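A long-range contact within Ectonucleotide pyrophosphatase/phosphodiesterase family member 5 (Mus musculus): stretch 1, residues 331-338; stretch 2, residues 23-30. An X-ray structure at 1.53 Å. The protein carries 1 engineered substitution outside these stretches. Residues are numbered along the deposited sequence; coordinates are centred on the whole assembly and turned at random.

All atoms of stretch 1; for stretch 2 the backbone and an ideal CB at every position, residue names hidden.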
ATOM      1  N   LEU A 331       3.534 -14.124   1.662  1.00  8.26           N
ATOM      2  CA  LEU A 331       4.937 -14.206   1.291  1.00  7.24           C
ATOM      3  C   LEU A 331       5.746 -13.131   1.997  1.00  8.02           C
ATOM      4  O   LEU A 331       5.414 -11.937   1.927  1.00  8.47           O
ATOM      5  CB  LEU A 331       5.082 -14.053  -0.215  1.00  8.05           C
ATOM      6  CG  LEU A 331       4.475 -15.165  -1.055  1.00  9.58           C
ATOM      7  CD1 LEU A 331       4.340 -14.699  -2.484  1.00 11.00           C
ATOM      8  CD2 LEU A 331       5.338 -16.416  -1.001  1.00 15.01           C
ATOM      9  N   ALA A 332       6.867 -13.545   2.592  1.00  8.44           N
ATOM     10  CA  ALA A 332       7.706 -12.603   3.327  1.00  7.95           C
ATOM     11  C   ALA A 332       8.181 -11.452   2.447  1.00  7.69           C
ATOM     12  O   ALA A 332       8.259 -10.300   2.915  1.00  6.50           O
ATOM     13  CB  ALA A 332       8.903 -13.336   3.930  1.00 12.60           C
ATOM     14  N   GLU A 333       8.496 -11.732   1.172  1.00  5.55           N
ATOM     15  CA  GLU A 333       9.025 -10.681   0.311  1.00  5.51           C
ATOM     16  C   GLU A 333       7.990  -9.594   0.030  1.00  4.70           C
ATOM     17  O   GLU A 333       8.373  -8.494  -0.380  1.00  6.55           O
ATOM     18  CB  GLU A 333       9.567 -11.260  -0.994  1.00  6.53           C
ATOM     19  CG  GLU A 333      10.867 -12.039  -0.745  1.00  8.48           C
ATOM     20  CD  GLU A 333      11.549 -12.620  -1.943  1.00 25.38           C
ATOM     21  OE1 GLU A 333      11.289 -12.199  -3.065  1.00 30.26           O
ATOM     22  OE2 GLU A 333      12.385 -13.540  -1.733  1.00 30.20           O
ATOM     23  N   MET A 334       6.701  -9.879   0.234  1.00  5.90           N
ATOM     24  CA  MET A 334       5.662  -8.866   0.049  1.00  6.42           C
ATOM     25  C   MET A 334       5.460  -7.991   1.278  1.00  6.28           C
ATOM     26  O   MET A 334       4.711  -7.003   1.193  1.00  6.15           O
ATOM     27  CB  MET A 334       4.350  -9.533  -0.331  1.00  5.25           C
ATOM     28  CG  MET A 334       4.356 -10.151  -1.706  1.00  6.35           C
ATOM     29  SD  MET A 334       4.729  -8.990  -3.028  1.00  6.99           S
ATOM     30  CE  MET A 334       6.436  -9.313  -3.311  1.00  8.68           C
ATOM     31  N   HIS A 335       6.156  -8.290   2.402  1.00  5.42           N
ATOM     32  CA  HIS A 335       5.863  -7.587   3.649  1.00  5.60           C
ATOM     33  C   HIS A 335       6.662  -6.287   3.775  1.00  5.14           C
ATOM     34  O   HIS A 335       7.858  -6.247   3.469  1.00  7.47           O
ATOM     35  CB  HIS A 335       6.147  -8.486   4.843  1.00  7.91           C
ATOM     36  CG  HIS A 335       5.228  -9.661   4.907  1.00  7.13           C
ATOM     37  ND1 HIS A 335       5.450 -10.749   5.719  1.00  9.94           N
ATOM     38  CD2 HIS A 335       4.086  -9.924   4.230  1.00  8.03           C
ATOM     39  CE1 HIS A 335       4.483 -11.633   5.542  1.00 11.30           C
ATOM     40  NE2 HIS A 335       3.633 -11.146   4.655  1.00 10.37           N
ATOM     41  N   PRO A 336       6.011  -5.223   4.243  1.00  5.68           N
ATOM     42  CA  PRO A 336       6.665  -3.926   4.399  1.00  6.39           C
ATOM     43  C   PRO A 336       7.350  -3.756   5.745  1.00  5.36           C
ATOM     44  O   PRO A 336       6.987  -4.384   6.735  1.00  8.53           O
ATOM     45  CB  PRO A 336       5.483  -2.958   4.331  1.00  6.44           C
ATOM     46  CG  PRO A 336       4.382  -3.729   5.007  1.00  6.88           C
ATOM     47  CD  PRO A 336       4.582  -5.168   4.572  1.00  5.65           C
ATOM     48  N   ILE A 337       8.258  -2.779   5.786  1.00  6.61           N
ATOM     49  CA  ILE A 337       8.817  -2.316   7.052  1.00  6.49           C
ATOM     50  C   ILE A 337       7.727  -1.691   7.912  1.00  7.49           C
ATOM     51  O   ILE A 337       6.726  -1.143   7.406  1.00  7.66           O
ATOM     52  CB  ILE A 337       9.931  -1.271   6.869  1.00 11.98           C
ATOM     53  CG1 ILE A 337       9.414  -0.101   6.024  1.00 10.36           C
ATOM     54  CG2 ILE A 337      11.203  -1.893   6.417  1.00 26.60           C
ATOM     55  CD1 ILE A 337      10.137   1.191   6.226  1.00 22.26           C
ATOM     56  N   PHE A 338       7.954  -1.713   9.224  1.00  9.06           N
ATOM     57  CA  PHE A 338       7.176  -0.903  10.164  1.00  8.88           C
ATOM     58  C   PHE A 338       8.057  -0.523  11.346  1.00  9.05           C
ATOM     59  O   PHE A 338       8.597  -1.400  12.036  1.00  9.93           O
ATOM     60  CB  PHE A 338       5.933  -1.649  10.655  1.00  9.26           C
ATOM     61  CG  PHE A 338       5.065  -0.838  11.573  1.00  8.80           C
ATOM     62  CD1 PHE A 338       3.936  -0.204  11.088  1.00 11.25           C
ATOM     63  CD2 PHE A 338       5.381  -0.702  12.922  1.00 12.17           C
ATOM     64  CE1 PHE A 338       3.129   0.562  11.938  1.00 11.32           C
ATOM     65  CE2 PHE A 338       4.596   0.048  13.756  1.00 15.76           C
ATOM     66  CZ  PHE A 338       3.462   0.685  13.262  1.00 16.31           C
ATOM     67  N   UNK A  23       7.020   0.549  -1.374  1.00  5.69           N
ATOM     68  CA  UNK A  23       7.790  -0.627  -1.780  1.00  5.39           C
ATOM     69  C   UNK A  23       9.010  -0.914  -0.934  1.00  6.32           C
ATOM     70  O   UNK A  23       9.990  -1.492  -1.427  1.00  6.28           O
ATOM     71  CB  UNK A  23       8.234  -0.465  -3.235  1.00  5.39           C
ATOM     72  N   UNK A  24       8.975  -0.537   0.338  1.00  4.91           N
ATOM     73  CA  UNK A  24      10.121  -0.718   1.226  1.00  5.23           C
ATOM     74  C   UNK A  24       9.943  -2.064   1.920  1.00  4.57           C
ATOM     75  O   UNK A  24       9.281  -2.191   2.957  1.00  5.58           O
ATOM     76  CB  UNK A  24      10.241   0.423   2.238  1.00  5.23           C
ATOM     77  N   UNK A  25      10.512  -3.092   1.301  1.00  5.86           N
ATOM     78  CA  UNK A  25      10.478  -4.440   1.846  1.00  5.01           C
ATOM     79  C   UNK A  25      11.148  -4.460   3.221  1.00  5.97           C
ATOM     80  O   UNK A  25      12.160  -3.792   3.446  1.00  6.66           O
ATOM     81  CB  UNK A  25      11.163  -5.424   0.896  1.00  5.01           C
ATOM     82  N   UNK A  26      10.606  -5.304   4.106  1.00  5.64           N
ATOM     83  CA  UNK A  26      10.976  -5.318   5.524  1.00  6.12           C
ATOM     84  C   UNK A  26      12.482  -5.520   5.741  1.00  6.85           C
ATOM     85  O   UNK A  26      13.065  -4.939   6.669  1.00  8.81           O
ATOM     86  CB  UNK A  26      10.202  -6.421   6.248  1.00  6.12           C
ATOM     87  N   UNK A  27      13.127  -6.324   4.903  1.00  6.88           N
ATOM     88  CA  UNK A  27      14.543  -6.639   5.096  1.00  7.58           C
ATOM     89  C   UNK A  27      15.486  -5.700   4.347  1.00  7.79           C
ATOM     90  O   UNK A  27      16.708  -5.875   4.434  1.00  8.94           O
ATOM     91  CB  UNK A  27      14.811  -8.079   4.654  1.00  7.58           C
ATOM     92  N   UNK A  28      14.964  -4.666   3.676  1.00  8.41           N
ATOM     93  CA  UNK A  28      15.838  -3.689   3.033  1.00  7.43           C
ATOM     94  C   UNK A  28      16.723  -2.966   4.040  1.00  5.52           C
ATOM     95  O   UNK A  28      17.786  -2.471   3.666  1.00  9.10           O
ATOM     96  CB  UNK A  28      15.004  -2.671   2.252  1.00  7.43           C
ATOM     97  N   UNK A  29      16.279  -2.877   5.310  1.00  7.68           N
ATOM     98  CA  UNK A  29      17.058  -2.277   6.400  1.00 11.66           C
ATOM     99  C   UNK A  29      18.459  -2.835   6.480  1.00  9.01           C
ATOM    100  O   UNK A  29      19.365  -2.177   7.010  1.00 11.78           O
ATOM    101  CB  UNK A  29      16.350  -2.491   7.739  1.00 11.66           C
ATOM    102  N   UNK A  30      18.645  -4.062   6.008  1.00  8.60           N
ATOM    103  CA  UNK A  30      19.893  -4.782   6.181  1.00 10.78           C
ATOM    104  C   UNK A  30      20.730  -4.870   4.913  1.00 10.08           C
ATOM    105  O   UNK A  30      21.806  -5.479   4.945  1.00 13.68           O
ATOM    106  CB  UNK A  30      19.599  -6.193   6.693  1.00 10.78           C
TER

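The two stretches meet at a single backbone bridge, Pro-336 opposite position 25, with CA atoms 4.6 Å apart. At position 23 the backbone has phi/psi of 73/29, and the ideal CB points away with nothing of stretch 1 within reach. Positive phi favours glycine, and the residue is Gly-23.

Position 24 directs its CA-to-CB bond sideways, and the ideal CB lies 3.9 Å from Ile-337 CG1. Its carbonyl is committed to the backbone: Ile-337 N donates to O of residue 24 at 3.1 Å, and Pro-336 CA approaches the same oxygen at 3.5 Å. An apolar side chain, aliphatic or aromatic, would suit the isoleucine branches. The residue is Phe-24, chi1 t. Ile-337 CD1 sits over one face of its ring, 4.0 Å from the centroid in a CH-pi contact, while Ile-337 CG2 packs against Phe-24 CD1 at 3.3 Å.

At position 25 the CB points away, 4.3 Å from both His-335 O and Glu-333 O, but the carboxylate of Glu-333 lies farther along the same flank. A short side chain would fit without reaching it; a long, basic one could answer the charge. Arg-25 extends along its t, t start and turns at chi3 (p), bringing its end nearer to stretch 1. Glu-333 CG covers one face of the guanidinium, and Glu-333 OE1 lies 3.8 Å from Arg-25 NH1, a long salt bridge of charges only, the oxygen lying well out of the guanidinium plane.

Position 26 donates its backbone N to His-335 O at 3.0 Å, completing the pair of hydrogen bonds around the bridge. The ideal CB points sideways, 3.6 Å from His-335 O, and the carbonyl of Ala-332 offers an acceptor farther out. Many side chains could start here; a large flat or polar one could reach the carbonyl of Ala-332. Trp-26, chi1 p, does so: its CD1 lies 4.0 Å from His-335 CB and its NE1 3.1 Å from Ala-332 O.

Position 27 has no part of stretch 1 near its ideal CB; a small polar or acidic residue would serve. Asp-27 forms a salt bridge with Arg-25, whose NE donates to Asp-27 OD2 at 2.7 Å.

Positions 28 and 29 point toward stretch 1. The first finds nothing within 5.5 Å of its ideal CB and tolerates much; it is Tyr-28, which makes no contact with stretch 1. At 29 the ideal CB lies 5.3 Å from Ile-337 CG2, so a medium-sized apolar side chain, Leu, Met or Ile, would suit. Leu-29 closes the gap, its CG 4.1 Å from Ile-337 CG2. Position 30 is out of reach, so any side chain would do as far as stretch 1 is concerned; it is Tyr-30.

Stretch 2, residues 23-30: GFRWDYLY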
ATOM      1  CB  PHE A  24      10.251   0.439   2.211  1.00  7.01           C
ATOM      2  CG  PHE A  24      11.627   0.566   2.814  1.00  6.40           C
ATOM      3  CD1 PHE A  24      12.134  -0.410   3.673  1.00  7.59           C
ATOM      4  CD2 PHE A  24      12.438   1.646   2.494  1.00  7.25           C
ATOM      5  CE1 PHE A  24      13.412  -0.283   4.216  1.00  8.59           C
ATOM      6  CE2 PHE A  24      13.712   1.779   3.050  1.00  8.97           C
ATOM      7  CZ  PHE A  24      14.194   0.809   3.914  1.00  9.65           C
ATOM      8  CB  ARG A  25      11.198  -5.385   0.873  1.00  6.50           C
ATOM      9  CG  ARG A  25      10.964  -6.846   1.106  1.00  7.15           C
ATOM     10  CD  ARG A  25      11.512  -7.659  -0.046  1.00  8.71           C
ATOM     11  NE  ARG A  25      12.887  -8.001   0.167  1.00  9.36           N
ATOM     12  CZ  ARG A  25      13.632  -8.682  -0.698  1.00 11.37           C
ATOM     13  NH1 ARG A  25      13.134  -9.077  -1.875  1.00  9.16           N
ATOM     14  NH2 ARG A  25      14.889  -8.984  -0.366  1.00 18.05           N
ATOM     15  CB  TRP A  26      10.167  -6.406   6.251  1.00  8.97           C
ATOM     16  CG  TRP A  26      10.541  -7.772   5.807  1.00  7.46           C
ATOM     17  CD1 TRP A  26      10.174  -8.402   4.655  1.00  7.13           C
ATOM     18  CD2 TRP A  26      11.423  -8.659   6.493  1.00  6.76           C
ATOM     19  NE1 TRP A  26      10.790  -9.643   4.581  1.00  7.47           N
ATOM     20  CE2 TRP A  26      11.559  -9.815   5.704  1.00  7.15           C
ATOM     21  CE3 TRP A  26      12.112  -8.583   7.709  1.00  7.83           C
ATOM     22  CZ2 TRP A  26      12.353 -10.891   6.091  1.00  8.96           C
ATOM     23  CZ3 TRP A  26      12.903  -9.662   8.092  1.00  9.16           C
ATOM     24  CH2 TRP A  26      13.003 -10.798   7.283  1.00  8.68           C
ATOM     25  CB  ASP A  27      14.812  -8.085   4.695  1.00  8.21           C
ATOM     26  CG  ASP A  27      14.577  -8.335   3.222  1.00 12.33           C
ATOM     27  OD1 ASP A  27      15.057  -9.366   2.696  1.00 15.99           O
ATOM     28  OD2 ASP A  27      13.949  -7.486   2.569  1.00 14.59           O
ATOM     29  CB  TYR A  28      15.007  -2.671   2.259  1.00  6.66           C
ATOM     30  CG  TYR A  28      14.483  -3.067   0.886  1.00  7.13           C
ATOM     31  CD1 TYR A  28      13.695  -2.184   0.179  1.00  6.50           C
ATOM     32  CD2 TYR A  28      14.806  -4.266   0.272  1.00  7.00           C
ATOM     33  CE1 TYR A  28      13.221  -2.472  -1.084  1.00  6.45           C
ATOM     34  CE2 TYR A  28      14.318  -4.569  -1.012  1.00  7.66           C
ATOM     35  CZ  TYR A  28      13.533  -3.658  -1.679  1.00  7.91           C
ATOM     36  OH  TYR A  28      13.064  -3.932  -2.938  1.00  8.65           O
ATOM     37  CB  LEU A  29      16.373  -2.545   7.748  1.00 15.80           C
ATOM     38  CG  LEU A  29      14.980  -1.964   7.928  1.00 23.58           C
ATOM     39  CD1 LEU A  29      14.435  -2.378   9.291  1.00 29.16           C
ATOM     40  CD2 LEU A  29      15.030  -0.453   7.794  1.00 25.49           C
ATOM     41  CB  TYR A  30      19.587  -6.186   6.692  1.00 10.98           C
ATOM     42  CG  TYR A  30      18.714  -6.183   7.916  1.00  9.55           C
ATOM     43  CD1 TYR A  30      19.047  -5.417   9.025  1.00 10.67           C
ATOM     44  CD2 TYR A  30      17.538  -6.908   7.950  1.00 13.21           C
ATOM     45  CE1 TYR A  30      18.246  -5.407  10.151  1.00 12.76           C
ATOM     46  CE2 TYR A  30      16.732  -6.908   9.075  1.00 16.57           C
ATOM     47  CZ  TYR A  30      17.095  -6.159  10.172  1.00 12.92           C
ATOM     48  OH  TYR A  30      16.295  -6.158  11.297  1.00 16.07           O
TER
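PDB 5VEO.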